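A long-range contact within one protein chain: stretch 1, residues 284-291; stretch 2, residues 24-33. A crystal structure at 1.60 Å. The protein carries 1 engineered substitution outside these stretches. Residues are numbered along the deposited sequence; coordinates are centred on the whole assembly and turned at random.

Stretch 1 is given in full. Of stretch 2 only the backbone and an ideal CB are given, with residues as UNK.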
# COMPACT_ATOMS: atom_id res chain seq x y z
N ASP A 284 21.14 -21.86 -7.87
CA ASP A 284 21.91 -23.13 -8.00
C ASP A 284 21.00 -24.30 -8.28
O ASP A 284 21.30 -25.14 -9.17
CB ASP A 284 22.72 -23.42 -6.75
CG ASP A 284 23.80 -22.42 -6.43
OD1 ASP A 284 24.30 -21.68 -7.36
OD2 ASP A 284 24.15 -22.36 -5.25
N MET A 285 19.91 -24.42 -7.55
CA MET A 285 19.11 -25.65 -7.57
C MET A 285 17.71 -25.27 -8.03
O MET A 285 17.11 -24.22 -7.61
CB MET A 285 19.19 -26.32 -6.20
CG MET A 285 18.23 -27.41 -5.99
SD MET A 285 18.83 -28.34 -4.51
CE MET A 285 19.60 -29.76 -5.32
N ASN A 286 17.20 -26.07 -8.95
CA ASN A 286 15.93 -25.86 -9.68
C ASN A 286 14.84 -26.75 -9.10
O ASN A 286 14.91 -27.99 -9.24
CB ASN A 286 16.24 -26.15 -11.14
CG ASN A 286 15.08 -26.16 -12.12
OD1 ASN A 286 15.14 -26.96 -13.08
ND2 ASN A 286 14.11 -25.27 -11.93
N MET A 287 13.86 -26.12 -8.46
CA MET A 287 12.74 -26.86 -7.80
C MET A 287 11.64 -27.16 -8.80
O MET A 287 10.99 -26.24 -9.36
CB MET A 287 12.24 -26.08 -6.58
CG MET A 287 11.23 -26.79 -5.75
SD MET A 287 10.88 -25.72 -4.28
CE MET A 287 10.67 -26.92 -2.98
N ASN A 288 11.43 -28.46 -8.99
CA ASN A 288 10.30 -29.17 -9.62
C ASN A 288 10.14 -28.97 -11.13
O ASN A 288 9.70 -29.93 -11.73
CB ASN A 288 9.02 -28.92 -8.82
CG ASN A 288 8.32 -30.23 -8.54
OD1 ASN A 288 8.91 -31.24 -8.09
ND2 ASN A 288 7.07 -30.25 -8.94
N ASP A 289 10.43 -27.83 -11.77
CA ASP A 289 9.97 -27.63 -13.17
C ASP A 289 10.91 -28.31 -14.19
O ASP A 289 10.51 -28.41 -15.37
CB ASP A 289 9.68 -26.17 -13.50
CG ASP A 289 10.84 -25.24 -13.33
OD1 ASP A 289 11.95 -25.65 -13.66
OD2 ASP A 289 10.58 -24.06 -12.94
N ASP A 290 12.07 -28.79 -13.75
CA ASP A 290 13.05 -29.53 -14.57
C ASP A 290 13.62 -28.71 -15.72
O ASP A 290 14.23 -29.29 -16.60
CB ASP A 290 12.45 -30.84 -15.08
CG ASP A 290 12.33 -31.87 -13.98
OD1 ASP A 290 12.90 -31.69 -12.90
OD2 ASP A 290 11.62 -32.85 -14.23
N LEU A 291 13.52 -27.39 -15.67
CA LEU A 291 14.06 -26.58 -16.78
C LEU A 291 15.58 -26.74 -16.84
O LEU A 291 16.11 -26.76 -17.95
CB LEU A 291 13.66 -25.11 -16.63
CG LEU A 291 12.44 -24.71 -17.45
CD1 LEU A 291 11.24 -25.53 -17.06
CD2 LEU A 291 12.13 -23.23 -17.30
N UNK A 24 18.96 -30.76 -9.62
CA UNK A 24 17.53 -31.08 -9.77
C UNK A 24 16.94 -31.45 -8.43
O UNK A 24 17.40 -32.42 -7.80
CB UNK A 24 17.32 -32.22 -10.77
N UNK A 25 15.95 -30.64 -7.98
CA UNK A 25 15.23 -30.86 -6.72
C UNK A 25 13.78 -31.17 -7.06
O UNK A 25 13.14 -30.33 -7.69
CB UNK A 25 15.33 -29.65 -5.79
N UNK A 26 13.30 -32.34 -6.68
CA UNK A 26 11.96 -32.79 -7.12
C UNK A 26 11.20 -33.43 -5.96
O UNK A 26 11.80 -33.85 -4.99
CB UNK A 26 12.08 -33.78 -8.28
N UNK A 27 9.89 -33.51 -6.13
CA UNK A 27 8.98 -34.21 -5.18
C UNK A 27 8.23 -35.28 -5.97
O UNK A 27 7.94 -35.06 -7.14
CB UNK A 27 8.00 -33.24 -4.51
N UNK A 28 7.80 -36.31 -5.27
CA UNK A 28 6.87 -37.32 -5.85
C UNK A 28 5.53 -36.62 -6.07
O UNK A 28 5.04 -35.94 -5.15
CB UNK A 28 6.71 -38.54 -4.94
N UNK A 29 4.99 -36.75 -7.25
CA UNK A 29 3.72 -36.09 -7.60
C UNK A 29 3.26 -36.51 -8.98
O UNK A 29 3.92 -37.31 -9.64
CB UNK A 29 3.86 -34.57 -7.54
N UNK A 30 2.20 -35.89 -9.46
CA UNK A 30 1.69 -36.13 -10.82
C UNK A 30 2.80 -35.85 -11.84
O UNK A 30 2.96 -36.66 -12.75
CB UNK A 30 0.47 -35.26 -11.11
N UNK A 31 3.60 -34.81 -11.61
CA UNK A 31 4.71 -34.40 -12.52
C UNK A 31 5.88 -35.39 -12.46
O UNK A 31 6.69 -35.40 -13.40
CB UNK A 31 5.21 -33.00 -12.16
N UNK A 32 6.07 -36.07 -11.34
CA UNK A 32 7.21 -36.97 -11.09
C UNK A 32 6.70 -38.20 -10.35
O UNK A 32 6.90 -38.34 -9.15
CB UNK A 32 8.31 -36.27 -10.29
N UNK A 33 6.09 -39.13 -11.09
CA UNK A 33 5.64 -40.37 -10.50
C UNK A 33 6.79 -41.11 -9.83
O UNK A 33 7.97 -41.02 -10.25
CB UNK A 33 4.99 -41.25 -11.56

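Two short parallel strands set the frame. The backbone N of position 25 donates to Asn286 O at 3.1 Å, and Asn288 N donates back to the backbone O of position 25 at 2.8 Å; the strand being extended, the side chains at 24 and 25 fall on different faces.

Position 24 pairs with Asn286, and its CB lies on the same face as that side chain. The nearest side-chain group is the carboxylate of Asp290, whose OD1 is 4.9 Å from the ideal CB. A long donor, lysine or arginine, suits this. The residue is Arg24, extended with chi1 to chi3 all t. Its NE gives 2.8 Å to Asp290 OD1 and its NH2 gives 3.0 Å to Asp290 OD2, a two-pronged salt bridge in which OD1 lies near the guanidinium plane.

Position 25 points to the other face, with Met287. Its ideal CB is 3.7 Å from Met285 CG, and methionines offer no charge to answer, so leucine, isoleucine, valine or methionine would fit. Leu25 sets its CB 3.6 Å from Met285 CG and its CD2 4.0 Å from Met287 CG.

At position 26 the CB points sideways, 4.1 Å from Asn288 OD1 and 5.1 Å from Asp290 OD1. The extended backbone favours a beta-branched residue. Val26 brings CG1 within 3.6 Å of Asp290 OD1, a simple packing contact.

Position 27 also points sideways, and Asn288 OD1 is 4.2 Å from its ideal CB. The backbone N of position 27 donates to Asn288 OD1 at 3.2 Å; serine or threonine could add a hydroxyl, while alanine would simply fit. In Ser27, OG lies 3.3 Å from Asn288 OD1, a weak bond, and its proton has another acceptor within reach.

Stretch 1 sets no requirement at 28, which points away, or at 30 and 33, out of reach, so many residues would do; phi of -57° at 33 also permits proline. They are Val28, Ala30 and Pro33, the last an N-cap before a helix. Position 29 opens a type I turn that closes at 32. Its CA-to-CB direction is toward stretch 1, which leaves room for a CB; the fully extended backbone, rather than any clash, suits glycine, and Gly29 is there.

Position 31 points toward stretch 1, with Asn288 ND2 4.6 Å from the ideal CB, inviting an acceptor. Asp31 stops short: its OD2 remains 4.1 Å from Asn288 ND2, too far for a hydrogen bond.

Position 32 points toward stretch 1 but from a distance, so a long donor or a ring is needed to reach Asp290. His32 does so edge-on, NE2 donating to Asp290 OD2 at 2.9 Å, with CE1 3.1 Å from Asn288 O.

Stretch 2 (24-33) RLVSVGADHP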
# COMPACT_ATOMS: atom_id res chain seq x y z
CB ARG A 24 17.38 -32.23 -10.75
CG ARG A 24 15.95 -32.51 -11.11
CD ARG A 24 15.90 -33.49 -12.24
NE ARG A 24 14.54 -33.88 -12.56
CZ ARG A 24 14.14 -35.11 -12.85
NH1 ARG A 24 15.01 -36.10 -12.84
NH2 ARG A 24 12.87 -35.36 -13.14
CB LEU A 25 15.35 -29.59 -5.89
CG LEU A 25 14.44 -29.48 -4.68
CD1 LEU A 25 14.76 -30.56 -3.69
CD2 LEU A 25 14.63 -28.09 -4.03
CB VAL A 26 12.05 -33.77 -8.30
CG1 VAL A 26 12.47 -33.08 -9.56
CG2 VAL A 26 12.98 -34.91 -7.97
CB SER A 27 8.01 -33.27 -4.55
OG SER A 27 7.26 -32.58 -5.53
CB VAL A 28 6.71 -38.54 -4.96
CG1 VAL A 28 5.71 -39.51 -5.56
CG2 VAL A 28 8.02 -39.21 -4.74
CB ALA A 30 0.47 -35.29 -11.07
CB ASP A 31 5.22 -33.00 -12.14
CG ASP A 31 4.32 -31.86 -12.57
OD1 ASP A 31 3.66 -31.99 -13.63
OD2 ASP A 31 4.29 -30.83 -11.85
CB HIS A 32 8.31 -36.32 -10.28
CG HIS A 32 8.81 -35.05 -10.89
ND1 HIS A 32 8.45 -33.83 -10.41
CD2 HIS A 32 9.69 -34.84 -11.90
CE1 HIS A 32 9.05 -32.90 -11.14
NE2 HIS A 32 9.83 -33.50 -12.05
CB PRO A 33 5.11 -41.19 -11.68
CG PRO A 33 4.90 -40.20 -12.78
CD PRO A 33 5.85 -39.05 -12.53
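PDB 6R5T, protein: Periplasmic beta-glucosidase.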